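Local structure of putative 2,5-diketo-D-gluconic acid reductase B (Sinorhizobium meliloti, 3UP8) at residues A[207-215]-A[230-238]; A[34-44]-A[245-253]. The protein probably reduces methylglyoxal to hydroxyacetone with NADPH, as a member of the aldo/keto reductase family, and may also act on 2,5-diketo-D-gluconate. One frame throughout, in Å; residues are numbered along the deposited sequence.

Contact 1. Residues A[207-215]-A[230-238]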
ATOM      1  N   TYR A 207      -5.570  -5.120   2.520  1.00 15.98           N
ATOM      2  CA  TYR A 207      -6.555  -6.172   2.862  1.00 17.03           C
ATOM      3  C   TYR A 207      -6.339  -7.471   2.081  1.00 17.57           C
ATOM      4  O   TYR A 207      -7.300  -8.139   1.695  1.00 17.47           O
ATOM      5  CB  TYR A 207      -8.008  -5.692   2.682  1.00 16.92           C
ATOM      6  CG  TYR A 207      -8.732  -5.420   3.983  1.00 18.52           C
ATOM      7  CD1 TYR A 207      -9.449  -4.241   4.162  1.00 20.42           C
ATOM      8  CD2 TYR A 207      -8.713  -6.350   5.032  1.00 20.68           C
ATOM      9  CE1 TYR A 207     -10.120  -3.984   5.357  1.00 20.98           C
ATOM     10  CE2 TYR A 207      -9.378  -6.101   6.232  1.00 21.48           C
ATOM     11  CZ  TYR A 207     -10.081  -4.903   6.382  1.00 22.79           C
ATOM     12  OH  TYR A 207     -10.728  -4.617   7.557  1.00 20.96           O
ATOM     13  N   ALA A 208      -5.078  -7.812   1.847  1.00 18.43           N
ATOM     14  CA  ALA A 208      -4.709  -9.071   1.179  1.00 19.87           C
ATOM     15  C   ALA A 208      -5.432 -10.303   1.760  1.00 20.78           C
ATOM     16  O   ALA A 208      -5.787 -11.214   1.018  1.00 21.53           O
ATOM     17  CB  ALA A 208      -3.208  -9.271   1.239  1.00 19.10           C
HETATM   18  N   MSE A 209      -5.641 -10.316   3.075  1.00 21.86           N
HETATM   19  CA  MSE A 209      -6.257 -11.462   3.779  1.00 23.70           C
HETATM   20  C   MSE A 209      -7.792 -11.484   3.695  1.00 23.71           C
HETATM   21  O   MSE A 209      -8.434 -12.420   4.190  1.00 23.13           O
HETATM   22  CB  MSE A 209      -5.843 -11.473   5.259  1.00 23.91           C
HETATM   23  CG  MSE A 209      -4.360 -11.595   5.534  1.00 28.17           C
HETATM   24 SE   MSE A 209      -3.621 -13.221   4.762  1.00 38.80          SE
HETATM   25  CE  MSE A 209      -2.829 -12.528   3.152  1.00 31.48           C
ATOM     26  N   ALA A 210      -8.367 -10.438   3.092  1.00 23.73           N
ATOM     27  CA  ALA A 210      -9.820 -10.265   2.976  1.00 24.03           C
ATOM     28  C   ALA A 210     -10.580 -10.449   4.304  1.00 24.81           C
ATOM     29  O   ALA A 210     -11.607 -11.140   4.366  1.00 23.94           O
ATOM     30  CB  ALA A 210     -10.392 -11.142   1.876  1.00 23.54           C
ATOM     31  N   ASN A 211     -10.050  -9.824   5.356  1.00 26.24           N
ATOM     32  CA  ASN A 211     -10.695  -9.777   6.665  1.00 27.87           C
ATOM     33  C   ASN A 211     -10.901 -11.179   7.263  1.00 28.57           C
ATOM     34  O   ASN A 211     -11.851 -11.403   8.016  1.00 28.78           O
ATOM     35  CB  ASN A 211     -12.033  -9.017   6.552  1.00 28.46           C
ATOM     36  CG  ASN A 211     -12.441  -8.330   7.836  1.00 30.04           C
ATOM     37  OD1 ASN A 211     -11.643  -8.148   8.753  1.00 31.29           O
ATOM     38  ND2 ASN A 211     -13.707  -7.928   7.899  1.00 33.10           N
ATOM     39  N   GLY A 212     -10.008 -12.112   6.922  1.00 28.39           N
ATOM     40  CA  GLY A 212     -10.087 -13.486   7.424  1.00 29.24           C
ATOM     41  C   GLY A 212     -10.551 -14.550   6.439  1.00 29.41           C
ATOM     42  O   GLY A 212     -10.392 -15.746   6.698  1.00 29.67           O
ATOM     43  N   LYS A 213     -11.130 -14.133   5.315  1.00 29.18           N
ATOM     44  CA  LYS A 213     -11.583 -15.074   4.290  1.00 29.53           C
ATOM     45  C   LYS A 213     -10.434 -15.921   3.743  1.00 29.21           C
ATOM     46  O   LYS A 213     -10.603 -17.120   3.486  1.00 28.80           O
ATOM     47  CB  LYS A 213     -12.256 -14.346   3.131  1.00 29.68           C
ATOM     48  CG  LYS A 213     -13.768 -14.240   3.186  1.00 32.18           C
ATOM     49  CD  LYS A 213     -14.308 -13.973   1.768  1.00 34.62           C
ATOM     50  CE  LYS A 213     -15.757 -14.396   1.623  1.00 37.07           C
ATOM     51  NZ  LYS A 213     -16.068 -14.781   0.222  1.00 37.66           N
ATOM     52  N   VAL A 214      -9.265 -15.300   3.574  1.00 28.66           N
ATOM     53  CA  VAL A 214      -8.121 -15.989   2.960  1.00 28.48           C
ATOM     54  C   VAL A 214      -7.649 -17.246   3.720  1.00 28.84           C
ATOM     55  O   VAL A 214      -7.591 -18.309   3.114  1.00 28.70           O
ATOM     56  CB  VAL A 214      -6.956 -15.021   2.605  1.00 28.26           C
ATOM     57  CG1 VAL A 214      -5.649 -15.783   2.432  1.00 28.45           C
ATOM     58  CG2 VAL A 214      -7.292 -14.237   1.337  1.00 27.13           C
ATOM     59  N   PRO A 215      -7.338 -17.147   5.033  1.00 29.48           N
ATOM     60  CA  PRO A 215      -6.904 -18.373   5.742  1.00 30.23           C
ATOM     61  C   PRO A 215      -7.949 -19.503   5.792  1.00 31.05           C
ATOM     62  O   PRO A 215      -7.589 -20.667   6.011  1.00 31.76           O
ATOM     63  CB  PRO A 215      -6.597 -17.878   7.165  1.00 30.41           C
ATOM     64  CG  PRO A 215      -6.428 -16.388   7.034  1.00 30.39           C
ATOM     65  CD  PRO A 215      -7.340 -15.976   5.922  1.00 29.41           C
ATOM     66  N   THR A 230       1.338 -21.421   3.728  1.00 32.10           N
ATOM     67  CA  THR A 230      -0.021 -21.212   4.241  1.00 30.93           C
ATOM     68  C   THR A 230      -0.900 -20.577   3.174  1.00 30.23           C
ATOM     69  O   THR A 230      -0.396 -20.033   2.187  1.00 30.10           O
ATOM     70  CB  THR A 230      -0.048 -20.311   5.502  1.00 31.38           C
ATOM     71  OG1 THR A 230       0.541 -19.032   5.204  1.00 31.31           O
ATOM     72  CG2 THR A 230       0.684 -20.962   6.672  1.00 31.60           C
ATOM     73  N   ALA A 231      -2.216 -20.659   3.364  1.00 29.04           N
ATOM     74  CA  ALA A 231      -3.173 -19.954   2.507  1.00 28.16           C
ATOM     75  C   ALA A 231      -2.851 -18.443   2.414  1.00 27.51           C
ATOM     76  O   ALA A 231      -2.998 -17.836   1.360  1.00 26.91           O
ATOM     77  CB  ALA A 231      -4.606 -20.169   3.025  1.00 27.64           C
ATOM     78  N   ALA A 232      -2.408 -17.873   3.531  1.00 26.93           N
ATOM     79  CA  ALA A 232      -2.059 -16.460   3.624  1.00 27.00           C
ATOM     80  C   ALA A 232      -0.896 -16.112   2.703  1.00 26.87           C
ATOM     81  O   ALA A 232      -0.953 -15.114   1.973  1.00 26.82           O
ATOM     82  CB  ALA A 232      -1.731 -16.103   5.051  1.00 26.73           C
ATOM     83  N   GLN A 233       0.145 -16.942   2.729  1.00 26.18           N
ATOM     84  CA  GLN A 233       1.315 -16.747   1.868  1.00 25.81           C
ATOM     85  C   GLN A 233       0.945 -16.918   0.410  1.00 24.97           C
ATOM     86  O   GLN A 233       1.486 -16.234  -0.454  1.00 25.48           O
ATOM     87  CB  GLN A 233       2.450 -17.713   2.240  1.00 26.11           C
ATOM     88  CG  GLN A 233       3.095 -17.418   3.587  1.00 26.31           C
ATOM     89  CD  GLN A 233       3.974 -18.568   4.088  1.00 29.78           C
ATOM     90  OE1 GLN A 233       3.602 -19.740   3.984  1.00 29.12           O
ATOM     91  NE2 GLN A 233       5.141 -18.229   4.638  1.00 29.22           N
ATOM     92  N   VAL A 234       0.012 -17.824   0.129  1.00 23.87           N
ATOM     93  CA  VAL A 234      -0.487 -17.987  -1.235  1.00 22.87           C
ATOM     94  C   VAL A 234      -1.159 -16.705  -1.760  1.00 22.39           C
ATOM     95  O   VAL A 234      -0.943 -16.304  -2.906  1.00 21.92           O
ATOM     96  CB  VAL A 234      -1.447 -19.192  -1.342  1.00 23.26           C
ATOM     97  CG1 VAL A 234      -2.101 -19.252  -2.711  1.00 22.55           C
ATOM     98  CG2 VAL A 234      -0.679 -20.488  -1.066  1.00 23.34           C
ATOM     99  N   ALA A 235      -1.966 -16.066  -0.920  1.00 21.90           N
ATOM    100  CA  ALA A 235      -2.662 -14.844  -1.338  1.00 21.75           C
ATOM    101  C   ALA A 235      -1.665 -13.699  -1.544  1.00 21.05           C
ATOM    102  O   ALA A 235      -1.739 -12.985  -2.539  1.00 21.42           O
ATOM    103  CB  ALA A 235      -3.733 -14.461  -0.329  1.00 21.89           C
ATOM    104  N   LEU A 236      -0.744 -13.539  -0.600  1.00 20.95           N
ATOM    105  CA  LEU A 236       0.348 -12.562  -0.709  1.00 20.82           C
ATOM    106  C   LEU A 236       1.204 -12.797  -1.943  1.00 20.62           C
ATOM    107  O   LEU A 236       1.557 -11.859  -2.651  1.00 20.48           O
ATOM    108  CB  LEU A 236       1.238 -12.607   0.529  1.00 20.81           C
ATOM    109  CG  LEU A 236       0.662 -12.096   1.851  1.00 21.07           C
ATOM    110  CD1 LEU A 236       1.550 -12.529   3.016  1.00 20.45           C
ATOM    111  CD2 LEU A 236       0.469 -10.583   1.857  1.00 21.43           C
ATOM    112  N   ARG A 237       1.540 -14.055  -2.204  1.00 20.30           N
ATOM    113  CA  ARG A 237       2.316 -14.386  -3.387  1.00 19.98           C
ATOM    114  C   ARG A 237       1.547 -14.079  -4.665  1.00 19.60           C
ATOM    115  O   ARG A 237       2.123 -13.567  -5.613  1.00 19.52           O
ATOM    116  CB  ARG A 237       2.790 -15.850  -3.353  1.00 20.10           C
ATOM    117  CG  ARG A 237       3.606 -16.285  -4.568  1.00 19.85           C
ATOM    118  CD  ARG A 237       5.002 -15.634  -4.584  1.00 19.70           C
ATOM    119  NE  ARG A 237       5.513 -15.466  -5.943  1.00 21.24           N
ATOM    120  CZ  ARG A 237       6.716 -14.971  -6.242  1.00 23.43           C
ATOM    121  NH1 ARG A 237       7.557 -14.609  -5.274  1.00 21.48           N
ATOM    122  NH2 ARG A 237       7.089 -14.857  -7.515  1.00 23.23           N
ATOM    123  N   TRP A 238       0.245 -14.368  -4.684  1.00 19.52           N
ATOM    124  CA  TRP A 238      -0.569 -14.131  -5.874  1.00 19.60           C
ATOM    125  C   TRP A 238      -0.563 -12.642  -6.242  1.00 19.72           C
ATOM    126  O   TRP A 238      -0.562 -12.274  -7.427  1.00 20.07           O
ATOM    127  CB  TRP A 238      -2.007 -14.608  -5.642  1.00 19.61           C
ATOM    128  CG  TRP A 238      -2.955 -14.223  -6.743  1.00 19.71           C
ATOM    129  CD1 TRP A 238      -3.032 -14.786  -7.991  1.00 22.27           C
ATOM    130  CD2 TRP A 238      -3.983 -13.216  -6.694  1.00 19.06           C
ATOM    131  NE1 TRP A 238      -4.025 -14.172  -8.730  1.00 21.85           N
ATOM    132  CE2 TRP A 238      -4.629 -13.215  -7.953  1.00 20.42           C
ATOM    133  CE3 TRP A 238      -4.417 -12.313  -5.710  1.00 20.87           C
ATOM    134  CZ2 TRP A 238      -5.699 -12.349  -8.255  1.00 20.79           C
ATOM    135  CZ3 TRP A 238      -5.486 -11.440  -6.015  1.00 19.67           C
ATOM    136  CH2 TRP A 238      -6.107 -11.470  -7.277  1.00 19.12           C
TER
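The selenomethionine Met209 lays its selenium against one turn of helix 231-240, SE resting 3.5 Å from Ala232 CB. In this aldo/keto reductase TIM barrel, residues 207-215, the turn after strand 202-206 and the start of short helix 213-216, pack here on the helix that precedes the last strand of the barrel. The Met209 chain is bent at both chi2 (-59°) and chi3 (100°), which folds its CE methyl in between Ala232 and Leu236. There it lies 3.8 Å from Leu236 CG, the two side chains crossing at about a right angle. Ala231, Ala232 and Ala235 keep this flank of the helix low and let the loop come close. Val214 uses that closeness: CG1 and CG2 both bear on the methyl of Ala235, CG1 at 3.6 Å, while Leu220 of helix 218-227 touches Val214 and Ala231 alike. No hydrogen bond joins the two segments. The loop holds its own shape, Met209 O accepting from Gly212 N and Val214 N on opposite faces of its carbonyl plane. The helix begins with a capping box: Gln233 N bonds to Thr230 OG1 (3.3 Å), and Thr230 N gives a bond of 2.8 Å to an in-plane lone pair of Gln233 OE1.

Contact 2. Residues A[34-44]-A[245-253]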
ATOM      1  N   ILE A  34       9.174   1.138  -5.251  1.00 16.87           N
ATOM      2  CA  ILE A  34       8.553   0.838  -3.993  1.00 16.16           C
ATOM      3  C   ILE A  34       8.828  -0.635  -3.707  1.00 15.90           C
ATOM      4  O   ILE A  34       8.563  -1.481  -4.569  1.00 16.22           O
ATOM      5  CB  ILE A  34       7.052   1.108  -4.092  1.00 15.92           C
ATOM      6  CG1 ILE A  34       6.808   2.581  -4.469  1.00 16.74           C
ATOM      7  CG2 ILE A  34       6.335   0.713  -2.780  1.00 15.56           C
ATOM      8  CD1 ILE A  34       5.345   2.941  -4.669  1.00 16.75           C
ATOM      9  N   PRO A  35       9.380  -0.950  -2.514  1.00 15.61           N
ATOM     10  CA  PRO A  35       9.592  -2.370  -2.181  1.00 15.31           C
ATOM     11  C   PRO A  35       8.276  -3.162  -2.258  1.00 15.00           C
ATOM     12  O   PRO A  35       7.264  -2.719  -1.728  1.00 14.52           O
ATOM     13  CB  PRO A  35      10.138  -2.325  -0.742  1.00 14.96           C
ATOM     14  CG  PRO A  35      10.710  -0.956  -0.586  1.00 15.23           C
ATOM     15  CD  PRO A  35       9.837  -0.055  -1.434  1.00 15.30           C
ATOM     16  N   ALA A  36       8.297  -4.313  -2.933  1.00 15.02           N
ATOM     17  CA  ALA A  36       7.069  -5.080  -3.236  1.00 14.78           C
ATOM     18  C   ALA A  36       6.243  -5.483  -2.010  1.00 15.44           C
ATOM     19  O   ALA A  36       5.024  -5.634  -2.107  1.00 15.16           O
ATOM     20  CB  ALA A  36       7.388  -6.307  -4.092  1.00 14.82           C
ATOM     21  N   LEU A  37       6.901  -5.659  -0.864  1.00 15.26           N
ATOM     22  CA  LEU A  37       6.189  -5.982   0.356  1.00 16.48           C
ATOM     23  C   LEU A  37       6.431  -4.889   1.381  1.00 16.77           C
ATOM     24  O   LEU A  37       7.570  -4.518   1.656  1.00 17.29           O
ATOM     25  CB  LEU A  37       6.618  -7.350   0.910  1.00 16.74           C
ATOM     26  CG  LEU A  37       6.109  -7.754   2.314  1.00 17.84           C
ATOM     27  CD1 LEU A  37       4.600  -7.993   2.318  1.00 17.60           C
ATOM     28  CD2 LEU A  37       6.851  -9.007   2.766  1.00 19.48           C
ATOM     29  N   GLY A  38       5.340  -4.381   1.935  1.00 17.22           N
ATOM     30  CA  GLY A  38       5.390  -3.318   2.906  1.00 17.15           C
ATOM     31  C   GLY A  38       4.690  -3.717   4.181  1.00 17.39           C
ATOM     32  O   GLY A  38       3.823  -4.592   4.182  1.00 17.15           O
ATOM     33  N   PHE A  39       5.117  -3.075   5.267  1.00 17.26           N
ATOM     34  CA  PHE A  39       4.500  -3.169   6.574  1.00 17.81           C
ATOM     35  C   PHE A  39       3.401  -2.115   6.671  1.00 17.83           C
ATOM     36  O   PHE A  39       3.684  -0.916   6.800  1.00 17.77           O
ATOM     37  CB  PHE A  39       5.568  -2.899   7.647  1.00 17.66           C
ATOM     38  CG  PHE A  39       5.130  -3.255   9.045  1.00 19.89           C
ATOM     39  CD1 PHE A  39       5.348  -4.529   9.547  1.00 20.75           C
ATOM     40  CD2 PHE A  39       4.520  -2.309   9.859  1.00 20.79           C
ATOM     41  CE1 PHE A  39       4.952  -4.864  10.841  1.00 23.81           C
ATOM     42  CE2 PHE A  39       4.122  -2.628  11.153  1.00 22.74           C
ATOM     43  CZ  PHE A  39       4.340  -3.912  11.647  1.00 24.41           C
ATOM     44  N   GLY A  40       2.149  -2.560   6.616  1.00 18.14           N
ATOM     45  CA  GLY A  40       1.011  -1.655   6.685  1.00 18.40           C
ATOM     46  C   GLY A  40       0.566  -1.472   8.121  1.00 19.15           C
ATOM     47  O   GLY A  40       0.401  -2.456   8.851  1.00 19.05           O
ATOM     48  N   THR A  41       0.386  -0.222   8.540  1.00 18.58           N
ATOM     49  CA  THR A  41      -0.032   0.068   9.930  1.00 18.86           C
ATOM     50  C   THR A  41      -1.535   0.339  10.057  1.00 19.48           C
ATOM     51  O   THR A  41      -2.051   0.570  11.153  1.00 20.02           O
ATOM     52  CB  THR A  41       0.802   1.195  10.594  1.00 18.47           C
ATOM     53  OG1 THR A  41       0.599   2.429   9.898  1.00 18.54           O
ATOM     54  CG2 THR A  41       2.296   0.850  10.587  1.00 17.63           C
ATOM     55  N   PHE A  42      -2.233   0.299   8.931  1.00 20.34           N
ATOM     56  CA  PHE A  42      -3.697   0.305   8.905  1.00 21.95           C
ATOM     57  C   PHE A  42      -4.193  -0.847   9.802  1.00 22.87           C
ATOM     58  O   PHE A  42      -3.687  -1.965   9.722  1.00 23.65           O
ATOM     59  CB  PHE A  42      -4.145   0.169   7.442  1.00 21.74           C
ATOM     60  CG  PHE A  42      -5.588  -0.173   7.241  1.00 22.96           C
ATOM     61  CD1 PHE A  42      -6.603   0.587   7.819  1.00 25.47           C
ATOM     62  CD2 PHE A  42      -5.933  -1.231   6.405  1.00 23.90           C
ATOM     63  CE1 PHE A  42      -7.945   0.265   7.600  1.00 25.87           C
ATOM     64  CE2 PHE A  42      -7.262  -1.572   6.187  1.00 23.89           C
ATOM     65  CZ  PHE A  42      -8.272  -0.823   6.781  1.00 26.01           C
ATOM     66  N   ARG A  43      -5.128  -0.541  10.696  1.00 24.06           N
ATOM     67  CA  ARG A  43      -5.723  -1.525  11.614  1.00 25.65           C
ATOM     68  C   ARG A  43      -4.809  -1.844  12.799  1.00 26.24           C
ATOM     69  O   ARG A  43      -5.122  -2.707  13.608  1.00 26.48           O
ATOM     70  CB  ARG A  43      -6.116  -2.829  10.886  1.00 26.23           C
ATOM     71  CG  ARG A  43      -7.150  -2.685   9.768  1.00 27.52           C
ATOM     72  CD  ARG A  43      -7.073  -3.862   8.778  1.00 32.08           C
ATOM     73  NE  ARG A  43      -7.453  -5.121   9.405  1.00 34.02           N
ATOM     74  CZ  ARG A  43      -6.901  -6.303   9.143  1.00 36.26           C
ATOM     75  NH1 ARG A  43      -5.935  -6.426   8.235  1.00 35.95           N
ATOM     76  NH2 ARG A  43      -7.325  -7.376   9.797  1.00 37.28           N
HETATM   77  N   MSE A  44      -3.676  -1.160  12.907  1.00 26.68           N
HETATM   78  CA  MSE A  44      -2.763  -1.425  14.011  1.00 27.41           C
HETATM   79  C   MSE A  44      -2.829  -0.287  14.993  1.00 27.46           C
HETATM   80  O   MSE A  44      -2.816   0.873  14.588  1.00 27.84           O
HETATM   81  CB  MSE A  44      -1.331  -1.579  13.517  1.00 27.58           C
HETATM   82  CG  MSE A  44      -1.098  -2.827  12.716  1.00 30.25           C
HETATM   83 SE   MSE A  44       0.783  -3.051  12.342  1.00 38.69          SE
HETATM   84  CE  MSE A  44       1.467  -3.300  14.146  1.00 33.01           C
ATOM     85  N   VAL A 245       2.361  -4.799  -8.951  1.00 16.72           N
ATOM     86  CA  VAL A 245       1.564  -4.871  -7.724  1.00 15.97           C
ATOM     87  C   VAL A 245       2.462  -4.925  -6.505  1.00 15.77           C
ATOM     88  O   VAL A 245       3.440  -5.676  -6.468  1.00 16.03           O
ATOM     89  CB  VAL A 245       0.588  -6.070  -7.714  1.00 16.09           C
ATOM     90  CG1 VAL A 245      -0.202  -6.127  -6.397  1.00 16.99           C
ATOM     91  CG2 VAL A 245      -0.347  -6.004  -8.900  1.00 15.66           C
ATOM     92  N   ILE A 246       2.120  -4.099  -5.522  1.00 15.24           N
ATOM     93  CA  ILE A 246       2.797  -4.031  -4.247  1.00 15.36           C
ATOM     94  C   ILE A 246       1.764  -4.503  -3.235  1.00 15.61           C
ATOM     95  O   ILE A 246       0.565  -4.276  -3.425  1.00 15.77           O
ATOM     96  CB  ILE A 246       3.207  -2.570  -3.952  1.00 15.07           C
ATOM     97  CG1 ILE A 246       4.177  -2.082  -5.033  1.00 14.95           C
ATOM     98  CG2 ILE A 246       3.789  -2.411  -2.550  1.00 15.12           C
ATOM     99  CD1 ILE A 246       3.924  -0.645  -5.495  1.00 16.42           C
ATOM    100  N   VAL A 247       2.218  -5.158  -2.166  1.00 15.53           N
ATOM    101  CA  VAL A 247       1.299  -5.632  -1.140  1.00 15.97           C
ATOM    102  C   VAL A 247       1.706  -5.130   0.261  1.00 16.80           C
ATOM    103  O   VAL A 247       2.878  -5.136   0.617  1.00 16.36           O
ATOM    104  CB  VAL A 247       1.126  -7.199  -1.212  1.00 16.38           C
ATOM    105  CG1 VAL A 247       2.460  -7.915  -0.974  1.00 17.04           C
ATOM    106  CG2 VAL A 247       0.068  -7.678  -0.235  1.00 16.91           C
ATOM    107  N   LEU A 248       0.722  -4.670   1.024  1.00 18.04           N
ATOM    108  CA  LEU A 248       0.898  -4.290   2.429  1.00 20.05           C
ATOM    109  C   LEU A 248       0.383  -5.412   3.326  1.00 22.23           C
ATOM    110  O   LEU A 248      -0.690  -5.949   3.092  1.00 22.86           O
ATOM    111  CB  LEU A 248       0.128  -2.999   2.734  1.00 18.85           C
ATOM    112  CG  LEU A 248       0.589  -1.756   1.954  1.00 17.95           C
ATOM    113  CD1 LEU A 248      -0.275  -0.556   2.318  1.00 16.11           C
ATOM    114  CD2 LEU A 248       2.064  -1.467   2.210  1.00 14.24           C
ATOM    115  N   SER A 249       1.149  -5.781   4.338  1.00 24.58           N
ATOM    116  CA  SER A 249       0.663  -6.786   5.268  1.00 28.19           C
ATOM    117  C   SER A 249       0.483  -6.195   6.653  1.00 29.72           C
ATOM    118  O   SER A 249       1.208  -5.276   7.046  1.00 30.14           O
ATOM    119  CB  SER A 249       1.578  -8.006   5.314  1.00 27.79           C
ATOM    120  OG  SER A 249       2.932  -7.623   5.484  1.00 31.09           O
ATOM    121  N   LYS A 250      -0.518  -6.707   7.357  1.00 32.10           N
ATOM    122  CA  LYS A 250      -0.731  -6.392   8.753  1.00 34.61           C
ATOM    123  C   LYS A 250      -0.327  -7.620   9.570  1.00 36.43           C
ATOM    124  O   LYS A 250      -0.933  -8.697   9.476  1.00 36.73           O
ATOM    125  CB  LYS A 250      -2.184  -5.975   8.997  1.00 34.78           C
ATOM    126  CG  LYS A 250      -2.484  -5.511  10.428  1.00 36.08           C
ATOM    127  CD  LYS A 250      -3.149  -6.620  11.221  1.00 37.86           C
ATOM    128  CE  LYS A 250      -3.624  -6.135  12.571  1.00 39.84           C
ATOM    129  NZ  LYS A 250      -4.426  -7.189  13.239  1.00 40.29           N
ATOM    130  N   THR A 251       0.736  -7.448  10.340  1.00 38.26           N
ATOM    131  CA  THR A 251       1.282  -8.511  11.159  1.00 40.06           C
ATOM    132  C   THR A 251       1.295  -8.006  12.598  1.00 40.83           C
ATOM    133  O   THR A 251       2.176  -7.239  12.982  1.00 40.75           O
ATOM    134  CB  THR A 251       2.716  -8.865  10.708  1.00 40.24           C
ATOM    135  OG1 THR A 251       3.531  -7.692  10.781  1.00 41.72           O
ATOM    136  CG2 THR A 251       2.730  -9.370   9.258  1.00 40.37           C
ATOM    137  N   ALA A 252       0.295  -8.414  13.372  1.00 42.01           N
ATOM    138  CA  ALA A 252       0.163  -7.995  14.771  1.00 43.18           C
ATOM    139  C   ALA A 252       0.911  -8.904  15.755  1.00 43.85           C
ATOM    140  O   ALA A 252       0.887  -8.657  16.961  1.00 44.35           O
ATOM    141  CB  ALA A 252      -1.316  -7.885  15.158  1.00 43.21           C
ATOM    142  N   THR A 253       1.566  -9.948  15.245  1.00 44.41           N
ATOM    143  CA  THR A 253       2.357 -10.875  16.071  1.00 44.99           C
ATOM    144  C   THR A 253       3.645 -11.253  15.351  1.00 45.41           C
ATOM    145  O   THR A 253       3.699 -11.227  14.120  1.00 45.35           O
ATOM    146  CB  THR A 253       1.606 -12.201  16.371  1.00 45.00           C
ATOM    147  OG1 THR A 253       1.405 -12.929  15.153  1.00 45.20           O
ATOM    148  CG2 THR A 253       0.258 -11.959  17.057  1.00 44.88           C
TER
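Ile246 and Ile34 cross at about a right angle, the CD1 methyl of Ile246 meeting CB, CG2 and CD1 of Ile34 together, with CB 3.9 Å away. With CG1 of Ile246 beside the backbone N (chi1 -61°), CG2 is anti to that N and packs against the carbonyl oxygens of Pro35 and Ala36. Cutting Ile246 back to an alanine is likely to open a gap against Ile34 and leave the Ile34 side chain freer to turn. From here the backbones run parallel: Val247 N bonds to Ala36 O at 2.8 Å and almost straight (173°), followed by Gly38 N to Val247 O, Ser249 N to Gly38 O and Gly40 N to Ser249 O. These bonds pair the first strand of the eight-stranded parallel barrel with the last and so close the TIM barrel. Leu248 CD2 lies over the backbone of Gly38, 3.9 Å from its CA. On the face of Leu37 and Phe39, Leu37 CD1 fits between Val247 CG1 and Ser249 OG, whose bond to Gly38 O is weak. Thr251 OG1 approaches the Phe39 ring obliquely, 3.2 Å from CE1, and is buried without a hydrogen-bonding partner. Past the strands, Lys250, bent at chi2 (-100°), passes Met44 at a slant, CG to CG at 3.8 Å. Lys250 CD sits over one face of the Arg43 guanidinium, offset toward the rim, the two chains crossing at about a right angle, while Arg43 CG covers the centre of the Phe42 ring at 3.5 Å.

How the contacts relate
Contact 1 is nested within the long chain excursion that contact 2 closes, and the two centres lie 12 Å apart. Helix 231-240 precedes strand 245-249 in the chain and also packs on it at the barrel's seam: Leu236 CD2 comes within 3.6 Å of Val247 CG2, and Ala208 CB also touches that methyl. A second junction forms between loops, where Tyr207 CE1 lies 3.8 Å from Phe42 CE2 and the Tyr207 side chain also packs on Arg43. Phe42 carries contact 2 to the active site, its side chain about 3 Å at nearest atoms from that of Tyr70, the predicted proton donor, and equally near a bound acetate, probably from the crystallisation liquor. Contact 1 stands away from these sites.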